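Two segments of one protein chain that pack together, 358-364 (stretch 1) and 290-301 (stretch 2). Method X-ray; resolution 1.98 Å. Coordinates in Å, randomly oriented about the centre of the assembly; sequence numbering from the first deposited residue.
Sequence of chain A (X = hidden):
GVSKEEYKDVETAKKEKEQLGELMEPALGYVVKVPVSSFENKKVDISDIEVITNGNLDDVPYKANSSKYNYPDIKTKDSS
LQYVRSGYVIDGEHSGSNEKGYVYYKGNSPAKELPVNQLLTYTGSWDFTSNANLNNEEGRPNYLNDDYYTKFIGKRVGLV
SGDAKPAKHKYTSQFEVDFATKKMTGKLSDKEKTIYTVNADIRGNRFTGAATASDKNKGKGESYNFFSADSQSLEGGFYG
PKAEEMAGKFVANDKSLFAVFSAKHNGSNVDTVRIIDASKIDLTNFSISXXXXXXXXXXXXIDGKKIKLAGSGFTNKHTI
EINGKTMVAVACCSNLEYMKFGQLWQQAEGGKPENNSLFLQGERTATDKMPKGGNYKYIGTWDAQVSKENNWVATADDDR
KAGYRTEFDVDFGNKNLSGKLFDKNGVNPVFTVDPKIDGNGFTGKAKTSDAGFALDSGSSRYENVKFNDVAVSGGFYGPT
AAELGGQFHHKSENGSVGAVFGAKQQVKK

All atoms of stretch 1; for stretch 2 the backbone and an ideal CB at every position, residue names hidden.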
ATOM      1  N   LEU A 358     -16.920   4.660   7.551  1.00 18.96           N
ATOM      2  CA  LEU A 358     -16.905   4.920   6.112  1.00 18.05           C
ATOM      3  C   LEU A 358     -15.466   4.797   5.590  1.00 18.46           C
ATOM      4  O   LEU A 358     -14.535   4.959   6.359  1.00 18.54           O
ATOM      5  CB  LEU A 358     -17.429   6.326   5.830  1.00 17.65           C
ATOM      6  CG  LEU A 358     -18.826   6.615   6.394  1.00 15.13           C
ATOM      7  CD1 LEU A 358     -19.064   8.140   6.303  1.00 17.83           C
ATOM      8  CD2 LEU A 358     -19.859   5.881   5.586  1.00 14.65           C
ATOM      9  N   PHE A 359     -15.293   4.514   4.297  1.00 16.14           N
ATOM     10  CA  PHE A 359     -13.956   4.494   3.716  1.00 14.96           C
ATOM     11  C   PHE A 359     -13.978   5.158   2.344  1.00 13.83           C
ATOM     12  O   PHE A 359     -15.028   5.169   1.649  1.00 12.44           O
ATOM     13  CB  PHE A 359     -13.399   3.051   3.623  1.00 13.66           C
ATOM     14  CG  PHE A 359     -14.114   2.182   2.615  1.00 15.36           C
ATOM     15  CD1 PHE A 359     -13.744   2.183   1.273  1.00 15.15           C
ATOM     16  CD2 PHE A 359     -15.196   1.372   3.014  1.00 17.96           C
ATOM     17  CE1 PHE A 359     -14.428   1.386   0.336  1.00 18.47           C
ATOM     18  CE2 PHE A 359     -15.896   0.571   2.082  1.00 16.82           C
ATOM     19  CZ  PHE A 359     -15.522   0.577   0.754  1.00 17.49           C
ATOM     20  N   LEU A 360     -12.829   5.717   1.971  1.00 12.64           N
ATOM     21  CA  LEU A 360     -12.616   6.203   0.607  1.00 13.44           C
ATOM     22  C   LEU A 360     -11.207   5.845   0.174  1.00 12.14           C
ATOM     23  O   LEU A 360     -10.253   6.090   0.922  1.00 12.80           O
ATOM     24  CB  LEU A 360     -12.816   7.725   0.516  1.00 12.97           C
ATOM     25  CG  LEU A 360     -12.724   8.180  -0.958  1.00 15.63           C
ATOM     26  CD1 LEU A 360     -13.895   9.062  -1.346  1.00 20.39           C
ATOM     27  CD2 LEU A 360     -11.353   8.862  -1.296  1.00 16.63           C
ATOM     28  N   GLN A 361     -11.077   5.296  -1.027  1.00 11.80           N
ATOM     29  CA  GLN A 361      -9.778   5.060  -1.640  1.00 12.21           C
ATOM     30  C   GLN A 361      -9.759   5.595  -3.070  1.00 11.70           C
ATOM     31  O   GLN A 361     -10.739   5.490  -3.783  1.00 11.56           O
ATOM     32  CB  GLN A 361      -9.438   3.557  -1.622  1.00 12.20           C
ATOM     33  CG  GLN A 361      -9.640   2.890  -0.221  1.00 10.50           C
ATOM     34  CD  GLN A 361      -8.884   1.546  -0.119  1.00 12.00           C
ATOM     35  OE1 GLN A 361      -8.128   1.308   0.844  1.00 10.94           O
ATOM     36  NE2 GLN A 361      -9.033   0.702  -1.133  1.00  7.21           N
ATOM     37  N   GLY A 362      -8.634   6.159  -3.495  1.00 11.57           N
ATOM     38  CA  GLY A 362      -8.546   6.677  -4.852  1.00 11.10           C
ATOM     39  C   GLY A 362      -7.103   6.644  -5.342  1.00 12.13           C
ATOM     40  O   GLY A 362      -6.162   6.720  -4.532  1.00 10.71           O
ATOM     41  N   GLU A 363      -6.950   6.522  -6.656  1.00 11.22           N
ATOM     42  CA  GLU A 363      -5.647   6.514  -7.337  1.00 11.66           C
ATOM     43  C   GLU A 363      -5.527   7.862  -8.027  1.00 12.44           C
ATOM     44  O   GLU A 363      -6.148   8.051  -9.078  1.00 11.53           O
ATOM     45  CB  GLU A 363      -5.641   5.379  -8.390  1.00 12.50           C
ATOM     46  CG  GLU A 363      -5.939   4.013  -7.786  1.00 12.66           C
ATOM     47  CD  GLU A 363      -6.320   2.935  -8.806  1.00 14.57           C
ATOM     48  OE1 GLU A 363      -6.023   3.082 -10.002  1.00 17.54           O
ATOM     49  OE2 GLU A 363      -6.933   1.929  -8.387  1.00 12.96           O
ATOM     50  N   ARG A 364      -4.760   8.805  -7.447  1.00 11.51           N
ATOM     51  CA  ARG A 364      -4.763  10.199  -7.949  1.00 12.30           C
ATOM     52  C   ARG A 364      -4.345  10.299  -9.380  1.00 12.01           C
ATOM     53  O   ARG A 364      -3.399   9.626  -9.803  1.00 10.96           O
ATOM     54  CB  ARG A 364      -3.767  11.082  -7.180  1.00 12.21           C
ATOM     55  CG  ARG A 364      -4.172  11.430  -5.793  1.00 12.21           C
ATOM     56  CD  ARG A 364      -5.281  12.518  -5.757  1.00 14.28           C
ATOM     57  NE  ARG A 364      -5.625  12.802  -4.353  1.00 14.79           N
ATOM     58  CZ  ARG A 364      -5.331  13.926  -3.695  1.00 14.17           C
ATOM     59  NH1 ARG A 364      -5.694  14.027  -2.416  1.00 14.85           N
ATOM     60  NH2 ARG A 364      -4.683  14.936  -4.293  1.00 10.38           N
ATOM     61  N   UNK A 290      -5.752   6.279   8.657  1.00 14.25           N
ATOM     62  CA  UNK A 290      -5.192   5.856   7.380  1.00 14.26           C
ATOM     63  C   UNK A 290      -5.394   4.371   7.176  1.00 14.25           C
ATOM     64  O   UNK A 290      -5.281   3.590   8.121  1.00 14.08           O
ATOM     65  CB  UNK A 290      -3.704   6.203   7.299  1.00 14.26           C
ATOM     66  N   UNK A 291      -5.680   3.975   5.943  1.00 13.61           N
ATOM     67  CA  UNK A 291      -5.686   2.567   5.542  1.00 12.46           C
ATOM     68  C   UNK A 291      -4.414   2.248   4.791  1.00 12.17           C
ATOM     69  O   UNK A 291      -3.928   3.079   4.024  1.00 11.48           O
ATOM     70  CB  UNK A 291      -6.909   2.242   4.682  1.00 12.46           C
ATOM     71  N   UNK A 292      -3.879   1.039   4.967  1.00 10.92           N
ATOM     72  CA  UNK A 292      -2.777   0.614   4.103  1.00 11.57           C
ATOM     73  C   UNK A 292      -3.241   0.391   2.657  1.00 11.10           C
ATOM     74  O   UNK A 292      -4.198  -0.363   2.392  1.00 10.78           O
ATOM     75  CB  UNK A 292      -2.147  -0.668   4.652  1.00 11.57           C
ATOM     76  N   UNK A 293      -2.568   1.026   1.711  1.00 10.58           N
ATOM     77  CA  UNK A 293      -2.959   0.833   0.309  1.00 11.22           C
ATOM     78  C   UNK A 293      -1.729   0.944  -0.588  1.00 11.88           C
ATOM     79  O   UNK A 293      -0.839   1.773  -0.311  1.00 11.31           O
ATOM     80  CB  UNK A 293      -4.019   1.855  -0.108  1.00 11.22           C
ATOM     81  N   UNK A 294      -1.653   0.114  -1.639  1.00 10.80           N
ATOM     82  CA  UNK A 294      -0.461   0.128  -2.473  1.00 10.54           C
ATOM     83  C   UNK A 294      -0.665   0.802  -3.826  1.00 10.92           C
ATOM     84  O   UNK A 294       0.241   0.850  -4.641  1.00 11.98           O
ATOM     85  CB  UNK A 294       0.023  -1.307  -2.691  1.00 10.54           C
ATOM     86  N   UNK A 295      -1.828   1.394  -4.039  1.00 11.20           N
ATOM     87  CA  UNK A 295      -2.105   2.046  -5.326  1.00 11.47           C
ATOM     88  C   UNK A 295      -3.249   1.416  -6.119  1.00 11.30           C
ATOM     89  O   UNK A 295      -3.523   1.819  -7.228  1.00 11.67           O
ATOM     90  CB  UNK A 295      -0.839   2.027  -6.185  1.00 11.47           C
ATOM     91  N   UNK A 296      -3.922   0.434  -5.540  1.00 12.46           N
ATOM     92  CA  UNK A 296      -5.130  -0.132  -6.157  1.00 12.35           C
ATOM     93  C   UNK A 296      -6.314   0.211  -5.232  1.00 12.34           C
ATOM     94  O   UNK A 296      -6.454  -0.356  -4.137  1.00 11.84           O
ATOM     95  CB  UNK A 296      -5.001  -1.642  -6.365  1.00 12.35           C
ATOM     96  N   UNK A 297      -7.162   1.157  -5.670  1.00 12.45           N
ATOM     97  CA  UNK A 297      -8.293   1.617  -4.855  1.00 12.28           C
ATOM     98  C   UNK A 297      -9.328   0.492  -4.728  1.00 13.99           C
ATOM     99  O   UNK A 297     -10.205   0.546  -3.845  1.00 14.01           O
ATOM    100  CB  UNK A 297      -8.930   2.867  -5.466  1.00 12.28           C
ATOM    101  N   UNK A 298      -9.224  -0.516  -5.588  1.00 14.04           N
ATOM    102  CA  UNK A 298     -10.156  -1.672  -5.537  1.00 16.49           C
ATOM    103  C   UNK A 298      -9.683  -2.807  -4.630  1.00 16.68           C
ATOM    104  O   UNK A 298     -10.299  -3.878  -4.563  1.00 17.24           O
ATOM    105  CB  UNK A 298     -10.366  -2.227  -6.947  1.00 16.49           C
ATOM    106  N   UNK A 299      -8.618  -2.552  -3.881  1.00 16.74           N
ATOM    107  CA  UNK A 299      -8.184  -3.499  -2.864  1.00 16.17           C
ATOM    108  C   UNK A 299      -8.302  -2.769  -1.531  1.00 15.48           C
ATOM    109  O   UNK A 299      -7.696  -1.693  -1.317  1.00 13.68           O
ATOM    110  CB  UNK A 299      -6.762  -4.004  -3.116  1.00 16.17           C
ATOM    111  N   UNK A 300      -9.117  -3.312  -0.644  1.00 14.78           N
ATOM    112  CA  UNK A 300      -9.335  -2.669   0.640  1.00 15.57           C
ATOM    113  C   UNK A 300      -8.742  -3.592   1.676  1.00 16.86           C
ATOM    114  O   UNK A 300      -9.163  -4.759   1.775  1.00 17.87           O
ATOM    115  CB  UNK A 300     -10.815  -2.388   0.906  1.00 15.57           C
ATOM    116  N   UNK A 301      -7.758  -3.104   2.436  1.00 16.84           N
ATOM    117  CA  UNK A 301      -7.066  -3.942   3.408  1.00 17.90           C
ATOM    118  C   UNK A 301      -7.630  -3.687   4.794  1.00 19.03           C
ATOM    119  O   UNK A 301      -7.472  -2.608   5.345  1.00 18.41           O
ATOM    120  CB  UNK A 301      -5.559  -3.680   3.384  1.00 17.90           C
TER

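Position 290 has nothing of stretch 1 near its CB, so this contact sets no rule; it is Glu 290. At 291 CA-to-CB points toward the strand, and the ideal CB lies 4.1 Å from Gln 361 OE1, with the CB of Phe 359 farther along. A branched aliphatic or a methionine could reach that carbon. Leu 291 does, its CD1 4.1 Å from Phe 359 CB. Position 292 points away and admits many residues; it is Asn 292.

Position 293 points toward the strand, its ideal CB 4.3 Å from Gln 361 OE1. Small or polar side chains fit, and a short amide could also serve the loop's own backbone. Asn 293 does so: its OD1 accepts from the N of position 295 at 2.8 Å and its ND2 donates to the carbonyl O of position 296 at 3.0 Å. The amide thus braces the turn that meets stretch 1. Position 294 is out of reach and unconstrained here; it is Phe 294.

At 295 phi is 116° and psi 5°, and a CB would be jammed against the preceding carbonyl O. The backbone calls for glycine, and Gly 295 supplies it; its O lies 3.3 Å from Glu 363 CG.

The CB of 296 points away, but the Glu 363 carboxylate is close, so charge alone would favour a neutral or basic residue. The first place of a type I turn, however, suits a short acceptor. Asp 296 follows the turn: its OD1 accepts from the N of position 298 at 2.9 Å, at the price of a like charge, Glu 363 OE2, 3.7 Å from OD1.

Position 297 faces the strand squarely, its ideal CB 3.6 Å from Gln 361 O and 3.8 Å from Gly 362 N. Alanine or glycine is indicated. Ala 297 packs its CB 3.9 Å from Gln 361 CB, while its backbone does the polar work: its N donates to Glu 363 OE2 at 2.8 Å, and its O accepts from Gln 361 NE2 at 3.0 Å.

Positions 298 and 299 point away, leaving choice wide. Ser 298 OG donates to the O of water 3 at 3.1 Å, and that water itself donates to Glu 363 OE2. Val 299 contributes its carbonyl, whose O accepts from Gln 361 NE2 at 2.7 Å, nearly straight.

At 300 CB points toward stretch 1, near the Phe 359 ring, inviting leucine, isoleucine or methionine. Leu 300 lies over one ring face, its CD2 4.1 Å from the centroid in a CH-pi contact. Position 301 points away; Ile 301 has its N bonded to a water shared with Gln 361 OE1.

Stretch 2 (290-301) ELNNFGDASVLI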
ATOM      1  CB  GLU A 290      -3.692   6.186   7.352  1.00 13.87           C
ATOM      2  CG  GLU A 290      -3.395   7.646   7.301  1.00 14.82           C
ATOM      3  CD  GLU A 290      -3.949   8.340   6.059  1.00 18.18           C
ATOM      4  OE1 GLU A 290      -4.054   7.735   4.935  1.00 16.35           O
ATOM      5  OE2 GLU A 290      -4.249   9.538   6.199  1.00 17.02           O
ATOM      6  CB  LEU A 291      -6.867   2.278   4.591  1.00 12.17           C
ATOM      7  CG  LEU A 291      -8.246   2.295   5.252  1.00 13.90           C
ATOM      8  CD1 LEU A 291      -9.364   2.265   4.163  1.00 13.47           C
ATOM      9  CD2 LEU A 291      -8.428   1.157   6.308  1.00 16.15           C
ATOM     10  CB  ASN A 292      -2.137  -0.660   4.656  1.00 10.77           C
ATOM     11  CG  ASN A 292      -1.448  -0.416   5.966  1.00 13.66           C
ATOM     12  OD1 ASN A 292      -0.898   0.677   6.206  1.00 12.85           O
ATOM     13  ND2 ASN A 292      -1.415  -1.436   6.812  1.00 11.30           N
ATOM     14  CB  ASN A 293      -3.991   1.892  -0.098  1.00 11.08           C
ATOM     15  CG  ASN A 293      -4.592   1.601  -1.462  1.00 12.59           C
ATOM     16  OD1 ASN A 293      -4.047   2.065  -2.455  1.00 10.48           O
ATOM     17  ND2 ASN A 293      -5.629   0.759  -1.519  1.00 11.23           N
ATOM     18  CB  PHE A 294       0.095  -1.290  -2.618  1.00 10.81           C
ATOM     19  CG  PHE A 294       0.349  -1.970  -1.314  1.00 10.33           C
ATOM     20  CD1 PHE A 294       1.380  -1.536  -0.492  1.00  9.01           C
ATOM     21  CD2 PHE A 294      -0.429  -3.069  -0.929  1.00 11.59           C
ATOM     22  CE1 PHE A 294       1.650  -2.192   0.725  1.00  8.50           C
ATOM     23  CE2 PHE A 294      -0.189  -3.735   0.273  1.00 13.00           C
ATOM     24  CZ  PHE A 294       0.852  -3.282   1.119  1.00  9.26           C
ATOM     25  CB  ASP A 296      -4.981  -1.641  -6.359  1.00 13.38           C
ATOM     26  CG  ASP A 296      -6.088  -2.219  -7.252  1.00 16.07           C
ATOM     27  OD1 ASP A 296      -7.157  -1.594  -7.344  1.00 12.42           O
ATOM     28  OD2 ASP A 296      -5.892  -3.283  -7.859  1.00 20.04           O
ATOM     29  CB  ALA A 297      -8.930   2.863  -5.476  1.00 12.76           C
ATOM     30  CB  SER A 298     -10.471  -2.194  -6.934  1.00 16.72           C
ATOM     31  OG  SER A 298     -11.092  -1.142  -7.662  1.00 21.98           O
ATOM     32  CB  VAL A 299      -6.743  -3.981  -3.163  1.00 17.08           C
ATOM     33  CG1 VAL A 299      -6.179  -4.775  -2.002  1.00 15.25           C
ATOM     34  CG2 VAL A 299      -6.697  -4.808  -4.481  1.00 17.74           C
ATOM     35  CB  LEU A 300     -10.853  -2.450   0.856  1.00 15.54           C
ATOM     36  CG  LEU A 300     -11.308  -1.950   2.222  1.00 16.87           C
ATOM     37  CD1 LEU A 300     -10.902  -0.466   2.415  1.00 14.37           C
ATOM     38  CD2 LEU A 300     -12.829  -2.128   2.394  1.00 15.84           C
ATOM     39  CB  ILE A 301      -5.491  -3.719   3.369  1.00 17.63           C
ATOM     40  CG1 ILE A 301      -4.964  -3.853   1.916  1.00 17.49           C
ATOM     41  CG2 ILE A 301      -4.760  -4.687   4.319  1.00 18.66           C
ATOM     42  CD1 ILE A 301      -3.409  -3.821   1.758  1.00 14.94           C
TER
HETATM   43  O   HOH W   1      -6.737  -0.544   1.918  1.00 21.22           O
HETATM   44  O   HOH W   2      -5.345   3.648  -4.504  1.00 20.60           O
HETATM   45  O   HOH W   3      -9.266   1.036  -8.869  1.00 19.23           O
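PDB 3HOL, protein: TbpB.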